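Lovastatin nonaketide synthase, polyketide synthase component (Aspergillus terreus, PDB 7CPX) builds the nonaketide dihydromonacolin L, an intermediate of lovastatin biosynthesis, from malonyl-CoA, NADPH and S-adenosylmethionine, working with the partner protein LovC. Local coordinates at residues L641-I647 against S902-F908; A841-G845 against L871-G875; R1745-R1749 against T2417-R2423; V1756-D1762 against Q1794-W1800. The protein carries 2 engineered substitutions. The contacts are given in a common frame with arbitrary orientation. Numbering follows the deposited sequence.

Interaction 1: L641-I647 against S902-F908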
# COMPACT_ATOMS: atom_id res chain seq x y z
N LEU A 641 -70.67 -12.56 30.40
CA LEU A 641 -69.73 -12.44 29.29
C LEU A 641 -68.29 -12.36 29.79
O LEU A 641 -67.39 -13.00 29.24
CB LEU A 641 -70.07 -11.22 28.44
CG LEU A 641 -71.37 -11.29 27.64
CD1 LEU A 641 -71.72 -9.92 27.08
CD2 LEU A 641 -71.26 -12.31 26.52
N LEU A 642 -68.06 -11.56 30.84
CA LEU A 642 -66.72 -11.42 31.38
C LEU A 642 -66.20 -12.75 31.92
O LEU A 642 -65.03 -13.10 31.70
CB LEU A 642 -66.70 -10.35 32.47
CG LEU A 642 -67.02 -8.94 31.98
CD1 LEU A 642 -67.35 -8.01 33.14
CD2 LEU A 642 -65.85 -8.38 31.18
N GLU A 643 -67.04 -13.50 32.62
CA GLU A 643 -66.64 -14.81 33.11
C GLU A 643 -66.41 -15.78 31.96
O GLU A 643 -65.54 -16.65 32.04
CB GLU A 643 -67.69 -15.37 34.07
CG GLU A 643 -67.79 -14.60 35.38
CD GLU A 643 -68.81 -15.19 36.32
OE1 GLU A 643 -69.50 -16.16 35.93
OE2 GLU A 643 -68.93 -14.69 37.46
N ALA A 644 -67.18 -15.65 30.87
CA ALA A 644 -66.92 -16.45 29.68
C ALA A 644 -65.52 -16.20 29.15
O ALA A 644 -64.89 -17.10 28.60
CB ALA A 644 -67.97 -16.15 28.61
N ALA A 645 -65.02 -14.97 29.31
CA ALA A 645 -63.65 -14.64 28.98
C ALA A 645 -62.67 -15.08 30.07
O ALA A 645 -61.48 -14.78 29.98
CB ALA A 645 -63.51 -13.14 28.74
N ARG A 646 -63.17 -15.79 31.09
CA ARG A 646 -62.33 -16.28 32.19
C ARG A 646 -61.61 -15.13 32.88
O ARG A 646 -60.39 -15.15 33.06
CB ARG A 646 -61.34 -17.34 31.70
CG ARG A 646 -61.93 -18.75 31.64
CD ARG A 646 -63.23 -18.80 30.85
NE ARG A 646 -63.79 -20.14 30.80
CZ ARG A 646 -64.91 -20.46 30.16
NH1 ARG A 646 -65.60 -19.55 29.49
NH2 ARG A 646 -65.34 -21.72 30.19
N ILE A 647 -62.37 -14.11 33.26
CA ILE A 647 -61.85 -13.00 34.06
C ILE A 647 -62.12 -13.30 35.53
O ILE A 647 -63.27 -13.54 35.92
CB ILE A 647 -62.50 -11.67 33.63
CG1 ILE A 647 -62.16 -11.36 32.17
CG2 ILE A 647 -62.05 -10.55 34.55
CD1 ILE A 647 -62.96 -10.22 31.58
N SER A 902 -54.94 -10.91 30.51
CA SER A 902 -56.11 -10.19 30.98
C SER A 902 -57.37 -11.05 30.87
O SER A 902 -58.19 -11.08 31.79
CB SER A 902 -56.28 -8.90 30.18
OG SER A 902 -56.59 -9.18 28.82
N PHE A 903 -57.53 -11.75 29.75
CA PHE A 903 -58.69 -12.60 29.55
C PHE A 903 -58.35 -13.64 28.49
O PHE A 903 -57.37 -13.50 27.75
CB PHE A 903 -59.92 -11.79 29.16
CG PHE A 903 -59.86 -11.24 27.76
CD1 PHE A 903 -59.23 -10.04 27.49
CD2 PHE A 903 -60.45 -11.93 26.71
CE1 PHE A 903 -59.18 -9.54 26.20
CE2 PHE A 903 -60.40 -11.44 25.42
CZ PHE A 903 -59.77 -10.24 25.17
N ASP A 904 -59.19 -14.67 28.41
CA ASP A 904 -59.02 -15.75 27.45
C ASP A 904 -60.04 -15.58 26.34
O ASP A 904 -61.25 -15.68 26.57
CB ASP A 904 -59.19 -17.11 28.13
CG ASP A 904 -58.80 -18.27 27.23
OD1 ASP A 904 -58.96 -18.15 26.00
OD2 ASP A 904 -58.35 -19.30 27.76
N ALA A 905 -59.55 -15.32 25.12
CA ALA A 905 -60.44 -15.17 23.98
C ALA A 905 -60.96 -16.51 23.48
O ALA A 905 -62.10 -16.58 22.99
CB ALA A 905 -59.72 -14.44 22.85
N ASP A 906 -60.16 -17.57 23.59
CA ASP A 906 -60.60 -18.88 23.13
C ASP A 906 -61.85 -19.33 23.89
O ASP A 906 -62.83 -19.76 23.29
CB ASP A 906 -59.48 -19.90 23.30
CG ASP A 906 -59.84 -21.26 22.74
OD1 ASP A 906 -60.92 -21.39 22.13
OD2 ASP A 906 -59.03 -22.21 22.90
N GLU A 907 -61.83 -19.20 25.22
CA GLU A 907 -63.00 -19.56 26.01
C GLU A 907 -64.17 -18.62 25.72
O GLU A 907 -65.33 -19.06 25.68
CB GLU A 907 -62.65 -19.53 27.50
CG GLU A 907 -61.54 -20.49 27.90
CD GLU A 907 -61.91 -21.94 27.70
OE1 GLU A 907 -63.10 -22.23 27.44
OE2 GLU A 907 -61.01 -22.81 27.79
N PHE A 908 -63.88 -17.34 25.51
CA PHE A 908 -64.94 -16.38 25.23
C PHE A 908 -65.69 -16.75 23.96
O PHE A 908 -66.93 -16.73 23.93
CB PHE A 908 -64.36 -14.97 25.12
CG PHE A 908 -65.37 -13.92 24.76
CD1 PHE A 908 -66.12 -13.30 25.75
CD2 PHE A 908 -65.58 -13.56 23.44
CE1 PHE A 908 -67.06 -12.34 25.42
CE2 PHE A 908 -66.52 -12.60 23.11
CZ PHE A 908 -67.25 -11.99 24.11
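Arg646 ends helix 624-644 of the malonyl-CoA:ACP transacylase domain in a Schellman motif, with positive phi. Its side chain (m, p, t) doubles back so that NH1 donates to Ala644 O at 2.7 Å, while Glu907 CB packs over one guanidinium face. Glu907, bent at chi1 and chi2 (both m), puts OE1 3.6 Å from Arg646 NH2: a salt bridge of charges alone, well out of the guanidinium plane. Asp904 N donates to Ala645 O at 2.8 Å. Asp904 (t) is the N-cap of helix 905-911, its OD1 accepting from Glu907 N at 3.2 Å. Small Ala645 suits the close approach of the two backbones, its CA 4.3 Å from Phe908 CA, its CB 3.9 Å from Phe903 CB and 4.0 Å from Phe908 CD1. Phe908 (t) sends its ring against the methyls of Ala644 and Ala645, whereas Phe903 (p) leads its ring away to Leu512. The contact ties two helix ends together, with helix 504-513 against Phe903 and helix 883-898 meeting Phe908 through Phe887 and Ile647 through Leu894.

Interaction 2: A841-G845 against L871-G875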
# COMPACT_ATOMS: atom_id res chain seq x y z
N ALA A 841 -53.27 -6.66 46.05
CA ALA A 841 -52.78 -7.15 44.77
C ALA A 841 -53.77 -6.94 43.63
O ALA A 841 -53.50 -7.41 42.51
CB ALA A 841 -52.43 -8.64 44.88
N LEU A 842 -54.89 -6.26 43.86
CA LEU A 842 -55.83 -5.98 42.79
C LEU A 842 -55.16 -5.16 41.70
O LEU A 842 -54.34 -4.28 41.97
CB LEU A 842 -57.05 -5.24 43.33
CG LEU A 842 -58.11 -4.84 42.30
CD1 LEU A 842 -58.73 -6.06 41.65
CD2 LEU A 842 -59.17 -3.97 42.95
N ASP A 843 -55.52 -5.44 40.45
CA ASP A 843 -54.92 -4.80 39.29
C ASP A 843 -55.85 -3.82 38.60
O ASP A 843 -55.45 -2.68 38.33
CB ASP A 843 -54.45 -5.87 38.29
CG ASP A 843 -53.38 -6.78 38.86
OD1 ASP A 843 -52.48 -6.27 39.56
OD2 ASP A 843 -53.45 -8.00 38.62
N ILE A 844 -57.08 -4.23 38.29
CA ILE A 844 -57.99 -3.40 37.50
C ILE A 844 -59.37 -3.42 38.16
O ILE A 844 -59.66 -4.23 39.04
CB ILE A 844 -58.06 -3.88 36.04
CG1 ILE A 844 -58.99 -2.99 35.20
CG2 ILE A 844 -58.50 -5.34 35.96
CD1 ILE A 844 -58.80 -3.14 33.71
N GLY A 845 -60.21 -2.48 37.74
CA GLY A 845 -61.60 -2.47 38.14
C GLY A 845 -62.49 -2.20 36.95
O GLY A 845 -62.16 -1.39 36.08
N LEU A 871 -55.19 2.53 40.20
CA LEU A 871 -55.55 1.28 39.54
C LEU A 871 -56.40 1.55 38.31
O LEU A 871 -57.20 2.49 38.26
CB LEU A 871 -56.30 0.36 40.50
CG LEU A 871 -55.50 -0.19 41.69
CD1 LEU A 871 -56.34 -1.17 42.49
CD2 LEU A 871 -54.21 -0.86 41.23
N ALA A 872 -56.22 0.71 37.30
CA ALA A 872 -56.93 0.88 36.04
C ALA A 872 -58.44 0.76 36.24
O ALA A 872 -58.91 0.00 37.09
CB ALA A 872 -56.46 -0.16 35.02
N TYR A 873 -59.19 1.52 35.45
CA TYR A 873 -60.65 1.50 35.50
C TYR A 873 -61.18 1.34 34.08
O TYR A 873 -60.63 1.91 33.13
CB TYR A 873 -61.19 2.78 36.13
CG TYR A 873 -62.56 2.62 36.74
CD1 TYR A 873 -62.71 2.33 38.09
CD2 TYR A 873 -63.71 2.74 35.97
CE1 TYR A 873 -63.95 2.18 38.66
CE2 TYR A 873 -64.96 2.59 36.53
CZ TYR A 873 -65.08 2.31 37.88
OH TYR A 873 -66.32 2.16 38.45
N THR A 874 -62.27 0.57 33.95
CA THR A 874 -62.80 0.24 32.63
C THR A 874 -64.32 0.17 32.67
O THR A 874 -64.89 -0.49 33.54
CB THR A 874 -62.23 -1.10 32.15
OG1 THR A 874 -60.81 -1.00 32.01
CG2 THR A 874 -62.85 -1.49 30.82
N GLY A 875 -64.96 0.82 31.71
CA GLY A 875 -66.39 0.71 31.51
C GLY A 875 -66.70 -0.25 30.38
O GLY A 875 -65.92 -0.39 29.43
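Strands 844-848 and 872-875 run parallel, and the backbone polar groups of Gly845 both find partners on the neighbouring strand. Gly845 N donates to Ala872 O at 2.9 Å, and Gly845 O accepts from Thr874 N, also at 2.9 Å; one residue of the first strand thus bridges to the residues flanking Tyr873, the usual parallel pattern. Thr874 is in turn backbone-bonded to Glu847 of strand 844-848. Each acceptor is also approached by a CA-H group: Ile844 CA lies 3.5 Å from Ala872 O, and Tyr873 CA 3.3 Å from Gly845 O. Ile844 turns its own backbone the other way, bonding to Ser558 and Leu560 of strand 558-563. The Tyr873 hydroxyl has a weak hydrogen bond to Glu847.

Ile844 and Ala872 share a face of the sheet, with Ile844 CG1 3.8 Å from Ala872 CB, where the small methyl accommodates the branched neighbour. On the opposite face, where Gly845 has no side chain, Gly845 O lies over one face of the Tyr873 ring. Before the strands pair, Leu842 CD2 meets Leu871 CD1 at 4.0 Å.

These strands belong to a beta-alpha-beta unit of the malonyl transacylase domain. Helix 855-865 makes the crossover and packs on Leu871 and Tyr873; helix 883-898 covers the Ile844 side, and 872-875 forms one edge of the five-stranded parallel sheet.

Interaction 3: R1745-R1749 against T2417-R2423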
# COMPACT_ATOMS: atom_id res chain seq x y z
N ARG A 1745 44.84 -20.95 -53.84
CA ARG A 1745 44.25 -21.15 -52.53
C ARG A 1745 42.77 -21.49 -52.64
O ARG A 1745 42.27 -22.38 -51.94
CB ARG A 1745 44.47 -19.88 -51.70
CG ARG A 1745 43.94 -19.92 -50.29
CD ARG A 1745 44.37 -18.66 -49.56
NE ARG A 1745 45.82 -18.53 -49.49
CZ ARG A 1745 46.47 -17.46 -49.03
NH1 ARG A 1745 45.82 -16.39 -48.61
NH2 ARG A 1745 47.80 -17.47 -49.01
N SER A 1746 42.06 -20.78 -53.52
CA SER A 1746 40.66 -21.11 -53.76
C SER A 1746 40.52 -22.43 -54.50
O SER A 1746 39.58 -23.19 -54.26
CB SER A 1746 39.98 -20.00 -54.54
OG SER A 1746 39.74 -18.87 -53.72
N ILE A 1747 41.45 -22.72 -55.42
CA ILE A 1747 41.41 -23.99 -56.14
C ILE A 1747 41.51 -25.16 -55.16
O ILE A 1747 40.83 -26.18 -55.32
CB ILE A 1747 42.54 -24.04 -57.18
CG1 ILE A 1747 42.24 -23.09 -58.33
CG2 ILE A 1747 42.70 -25.46 -57.71
CD1 ILE A 1747 43.45 -22.69 -59.13
N ARG A 1748 42.36 -25.02 -54.14
CA ARG A 1748 42.52 -26.09 -53.16
C ARG A 1748 41.18 -26.43 -52.51
O ARG A 1748 40.99 -27.55 -52.03
CB ARG A 1748 43.54 -25.68 -52.10
CG ARG A 1748 43.89 -26.79 -51.13
CD ARG A 1748 45.09 -26.44 -50.26
NE ARG A 1748 44.86 -25.25 -49.44
CZ ARG A 1748 45.29 -24.03 -49.72
NH1 ARG A 1748 45.99 -23.78 -50.82
NH2 ARG A 1748 45.03 -23.04 -48.88
N ARG A 1749 40.25 -25.47 -52.48
CA ARG A 1749 38.90 -25.71 -52.00
C ARG A 1749 37.99 -26.23 -53.10
O ARG A 1749 37.20 -27.15 -52.87
CB ARG A 1749 38.33 -24.41 -51.43
CG ARG A 1749 39.18 -23.77 -50.35
CD ARG A 1749 38.78 -24.27 -48.98
NE ARG A 1749 37.44 -23.81 -48.62
CZ ARG A 1749 37.16 -22.63 -48.09
NH1 ARG A 1749 38.12 -21.76 -47.81
NH2 ARG A 1749 35.90 -22.31 -47.83
N THR A 2417 34.33 -26.90 -45.70
CA THR A 2417 35.15 -27.37 -46.81
C THR A 2417 36.64 -27.14 -46.60
O THR A 2417 37.45 -27.67 -47.37
CB THR A 2417 34.72 -26.69 -48.11
OG1 THR A 2417 34.82 -25.27 -47.96
CG2 THR A 2417 33.28 -27.05 -48.45
N PHE A 2418 37.02 -26.36 -45.58
CA PHE A 2418 38.42 -26.05 -45.33
C PHE A 2418 38.89 -26.54 -43.96
O PHE A 2418 40.00 -26.18 -43.54
CB PHE A 2418 38.66 -24.55 -45.45
CG PHE A 2418 37.77 -23.71 -44.58
CD1 PHE A 2418 36.48 -23.40 -44.98
CD2 PHE A 2418 38.22 -23.23 -43.37
CE1 PHE A 2418 35.66 -22.63 -44.18
CE2 PHE A 2418 37.41 -22.47 -42.56
CZ PHE A 2418 36.13 -22.16 -42.97
N PHE A 2419 38.10 -27.36 -43.27
CA PHE A 2419 38.50 -27.83 -41.95
C PHE A 2419 39.81 -28.60 -42.02
O PHE A 2419 40.60 -28.56 -41.07
CB PHE A 2419 37.40 -28.71 -41.35
CG PHE A 2419 37.51 -28.87 -39.86
CD1 PHE A 2419 38.40 -29.77 -39.31
CD2 PHE A 2419 36.71 -28.11 -39.02
CE1 PHE A 2419 38.49 -29.92 -37.94
CE2 PHE A 2419 36.79 -28.26 -37.65
CZ PHE A 2419 37.69 -29.16 -37.11
N ASP A 2420 40.06 -29.30 -43.12
CA ASP A 2420 41.30 -30.04 -43.29
C ASP A 2420 42.51 -29.14 -43.51
O ASP A 2420 43.64 -29.63 -43.46
CB ASP A 2420 41.17 -31.01 -44.47
CG ASP A 2420 40.08 -32.04 -44.26
OD1 ASP A 2420 39.80 -32.39 -43.09
OD2 ASP A 2420 39.49 -32.50 -45.26
N ASP A 2421 42.29 -27.86 -43.76
CA ASP A 2421 43.41 -26.94 -43.98
C ASP A 2421 44.09 -26.66 -42.64
O ASP A 2421 43.44 -26.17 -41.72
CB ASP A 2421 42.91 -25.64 -44.60
CG ASP A 2421 44.05 -24.76 -45.08
OD1 ASP A 2421 45.14 -24.81 -44.48
OD2 ASP A 2421 43.84 -24.01 -46.06
N PRO A 2422 45.39 -26.94 -42.50
CA PRO A 2422 46.06 -26.65 -41.23
C PRO A 2422 46.20 -25.17 -40.94
O PRO A 2422 46.48 -24.80 -39.79
CB PRO A 2422 47.43 -27.31 -41.40
CG PRO A 2422 47.67 -27.26 -42.87
CD PRO A 2422 46.33 -27.51 -43.49
N ARG A 2423 46.02 -24.31 -41.94
CA ARG A 2423 46.17 -22.87 -41.74
C ARG A 2423 45.26 -22.38 -40.61
O ARG A 2423 45.60 -21.43 -39.90
CB ARG A 2423 45.86 -22.13 -43.04
CG ARG A 2423 46.33 -20.70 -43.09
CD ARG A 2423 45.76 -19.98 -44.30
NE ARG A 2423 46.62 -18.91 -44.77
CZ ARG A 2423 47.62 -19.07 -45.63
NH1 ARG A 2423 47.92 -20.26 -46.12
NH2 ARG A 2423 48.33 -18.01 -46.00
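An arginine-rich face of helix 1735-1750 meets a segment of the ketoreductase domain that contains a type I beta turn, Phe2418 to Asp2421, followed directly by an Asx turn. In the latter Asp2421 OD1 accepts from Arg2423 N at 2.7 Å, fixing the carboxylate so that its other oxygen faces the helix. Arg1748 NH2 donates to Asp2421 OD2 at 3.2 Å, a salt bridge in the plane of the guanidinium. The next helix residue, Arg1749, gives two donors to Thr2417, just before the turn: NE and NH2 lie 3.1 Å and 3.2 Å from Thr2417 OG1. The guanidinium also has Phe2418 CD1 over one face, 3.1 Å from Arg1749 NH2. Arginine suits such places, carrying several planar donors and a flat packing surface.

The remaining pair are donors, not bonded: Arg1745 NH2 lies 3.1 Å from Arg2423 NH2, each guanidinium lying over a face of the other, the planes inclined. Glu1797 offsets their like charges with salt bridges to both, and to Arg1748, while Trp1276 makes a cation-pi contact with Arg2423. The chemistry implies a shared electrostatic network in a buried setting, where Glu1797 and Asp2421 offset the charge of three clustered arginines.

Interaction 4: V1756-D1762 against Q1794-W1800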
# COMPACT_ATOMS: atom_id res chain seq x y z
N VAL A 1756 47.19 -28.76 -53.83
CA VAL A 1756 47.70 -27.46 -54.24
C VAL A 1756 48.71 -27.00 -53.20
O VAL A 1756 48.41 -26.97 -52.00
CB VAL A 1756 46.56 -26.43 -54.38
CG1 VAL A 1756 47.13 -25.04 -54.55
CG2 VAL A 1756 45.67 -26.80 -55.56
N HIS A 1757 49.91 -26.63 -53.66
CA HIS A 1757 50.93 -26.09 -52.79
C HIS A 1757 51.55 -24.86 -53.42
O HIS A 1757 51.67 -24.76 -54.64
CB HIS A 1757 52.02 -27.13 -52.49
CG HIS A 1757 51.51 -28.34 -51.78
ND1 HIS A 1757 51.92 -28.69 -50.51
CD2 HIS A 1757 50.61 -29.28 -52.16
CE1 HIS A 1757 51.30 -29.80 -50.14
NE2 HIS A 1757 50.50 -30.17 -51.12
N VAL A 1758 51.95 -23.91 -52.58
CA VAL A 1758 52.62 -22.69 -53.01
C VAL A 1758 53.83 -22.48 -52.12
O VAL A 1758 53.75 -22.62 -50.90
CB VAL A 1758 51.68 -21.47 -52.97
CG1 VAL A 1758 50.36 -21.79 -53.64
CG2 VAL A 1758 51.46 -21.01 -51.54
N LEU A 1759 54.95 -22.13 -52.74
CA LEU A 1759 56.22 -21.92 -52.04
C LEU A 1759 56.70 -20.52 -52.37
O LEU A 1759 57.14 -20.25 -53.49
CB LEU A 1759 57.24 -22.97 -52.46
CG LEU A 1759 57.91 -23.72 -51.31
CD1 LEU A 1759 58.72 -24.90 -51.84
CD2 LEU A 1759 58.80 -22.79 -50.50
N ASP A 1760 56.61 -19.62 -51.39
CA ASP A 1760 57.05 -18.24 -51.56
C ASP A 1760 58.47 -18.10 -51.03
O ASP A 1760 58.73 -18.37 -49.86
CB ASP A 1760 56.11 -17.29 -50.82
CG ASP A 1760 56.38 -15.83 -51.15
OD1 ASP A 1760 57.16 -15.57 -52.08
OD2 ASP A 1760 55.82 -14.95 -50.47
N VAL A 1761 59.38 -17.68 -51.90
CA VAL A 1761 60.80 -17.57 -51.59
C VAL A 1761 61.17 -16.10 -51.63
O VAL A 1761 61.03 -15.44 -52.67
CB VAL A 1761 61.65 -18.38 -52.58
CG1 VAL A 1761 63.09 -18.44 -52.11
CG2 VAL A 1761 61.08 -19.78 -52.74
N ASP A 1762 61.65 -15.58 -50.50
CA ASP A 1762 62.10 -14.19 -50.46
C ASP A 1762 63.26 -13.96 -51.42
O ASP A 1762 63.41 -12.84 -51.93
CB ASP A 1762 62.52 -13.82 -49.04
CG ASP A 1762 63.59 -14.73 -48.48
OD1 ASP A 1762 63.97 -15.70 -49.18
OD2 ASP A 1762 64.06 -14.49 -47.35
N GLN A 1794 49.60 -31.55 -44.62
CA GLN A 1794 49.79 -31.42 -46.06
C GLN A 1794 50.87 -30.40 -46.39
O GLN A 1794 51.69 -30.63 -47.29
CB GLN A 1794 48.47 -31.03 -46.73
CG GLN A 1794 48.27 -31.66 -48.10
CD GLN A 1794 48.18 -33.18 -48.05
OE1 GLN A 1794 48.78 -33.87 -48.87
NE2 GLN A 1794 47.44 -33.70 -47.08
N GLU A 1795 50.93 -29.28 -45.66
CA GLU A 1795 51.65 -28.02 -45.79
C GLU A 1795 51.12 -27.26 -47.00
O GLU A 1795 51.86 -27.05 -47.97
CB GLU A 1795 53.15 -28.28 -45.94
CG GLU A 1795 53.74 -29.15 -44.85
CD GLU A 1795 55.17 -29.57 -45.14
OE1 GLU A 1795 55.68 -29.19 -46.22
OE2 GLU A 1795 55.77 -30.27 -44.30
N PRO A 1796 49.86 -26.82 -46.97
CA PRO A 1796 49.25 -26.26 -48.19
C PRO A 1796 49.99 -25.06 -48.75
O PRO A 1796 50.02 -24.88 -49.97
CB PRO A 1796 47.84 -25.89 -47.72
CG PRO A 1796 47.98 -25.65 -46.27
CD PRO A 1796 48.99 -26.65 -45.80
N GLU A 1797 50.56 -24.21 -47.90
CA GLU A 1797 51.23 -23.00 -48.37
C GLU A 1797 52.46 -22.73 -47.52
O GLU A 1797 52.34 -22.42 -46.33
CB GLU A 1797 50.28 -21.80 -48.33
CG GLU A 1797 49.03 -21.97 -49.19
CD GLU A 1797 48.16 -20.74 -49.20
OE1 GLU A 1797 48.51 -19.75 -48.52
OE2 GLU A 1797 47.12 -20.75 -49.90
N VAL A 1798 53.63 -22.85 -48.13
CA VAL A 1798 54.90 -22.67 -47.45
C VAL A 1798 55.56 -21.40 -47.97
O VAL A 1798 55.29 -20.95 -49.09
CB VAL A 1798 55.82 -23.89 -47.66
CG1 VAL A 1798 57.15 -23.70 -46.95
CG2 VAL A 1798 55.13 -25.16 -47.17
N SER A 1799 56.44 -20.83 -47.15
CA SER A 1799 57.20 -19.64 -47.52
C SER A 1799 58.65 -19.84 -47.11
O SER A 1799 58.93 -20.14 -45.94
CB SER A 1799 56.62 -18.39 -46.85
OG SER A 1799 57.41 -17.25 -47.14
N TRP A 1800 59.56 -19.67 -48.05
CA TRP A 1800 60.99 -19.81 -47.79
C TRP A 1800 61.55 -18.43 -47.47
O TRP A 1800 61.67 -17.58 -48.35
CB TRP A 1800 61.71 -20.43 -48.98
CG TRP A 1800 63.16 -20.69 -48.73
CD1 TRP A 1800 64.20 -19.83 -48.92
CD2 TRP A 1800 63.74 -21.91 -48.24
NE1 TRP A 1800 65.38 -20.43 -48.58
CE2 TRP A 1800 65.13 -21.70 -48.15
CE3 TRP A 1800 63.22 -23.14 -47.86
CZ2 TRP A 1800 66.00 -22.69 -47.70
CZ3 TRP A 1800 64.08 -24.12 -47.41
CH2 TRP A 1800 65.46 -23.89 -47.34
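Leu1759, Val1798 and Trp1800 make the apolar centre of this parallel strand pair, on one sheet face. Leu1759 CD2 lies 4.0 Å from both Val1798 CG1 and Trp1800 CB, and Val1761 CG1 3.7 Å from Trp1800 CD1; beta-branched Val1761 and Val1798 suit extended backbone. On the other face Val1758 CG2 touches Glu1797 CB at 3.5 Å. Backbone bonds set the register: Val1798 N to Val1758 O at 2.8 Å, Asp1760 N to Val1798 O at 3.0 Å, a very short Trp1800 N to Asp1760 O at 2.4 Å, and Asp1762 N to Trp1800 O at 2.9 Å. On the Val1758 face, buried Asp1760 accepts from Ala1730 N and Thr1727, and buried Glu1797 pairs with Arg1745; at the end of the pair Asp1762 accepts from Lys1802 N. With helix 1775-1784 between them, packing on Leu1759 and Trp1800, strands 1755-1761 and 1797-1801 form a beta-alpha-beta unit, flanked in the mixed sheet by strands 1720-1728 and antiparallel 1804-1811; helix 1735-1750 packs on Val1756 and Pro1796.

How the interactions relate
Two pairs of contacts lie on opposite sides of the chain's centre, interactions 1 and 3 about 130 Å apart between centres. Interaction 2 is nested along the chain inside interaction 1 and does not touch it, yet both rest on helix 883-898, with centres about 16 Å apart. Interactions 3 and 4 do touch: Glu1797 OE1 sits 2.4 Å from Arg1745 NH2 and 2.5 Å from Arg2423 NH1, so a strand residue serves the arginine cluster. Interactions 1, 3 and 4 are largely buried, interaction 2 only partly, at a sheet edge. The strand pairs rely on backbone bonds, interaction 1 on capped helix ends and aromatic packing, interaction 3 on side-chain charges.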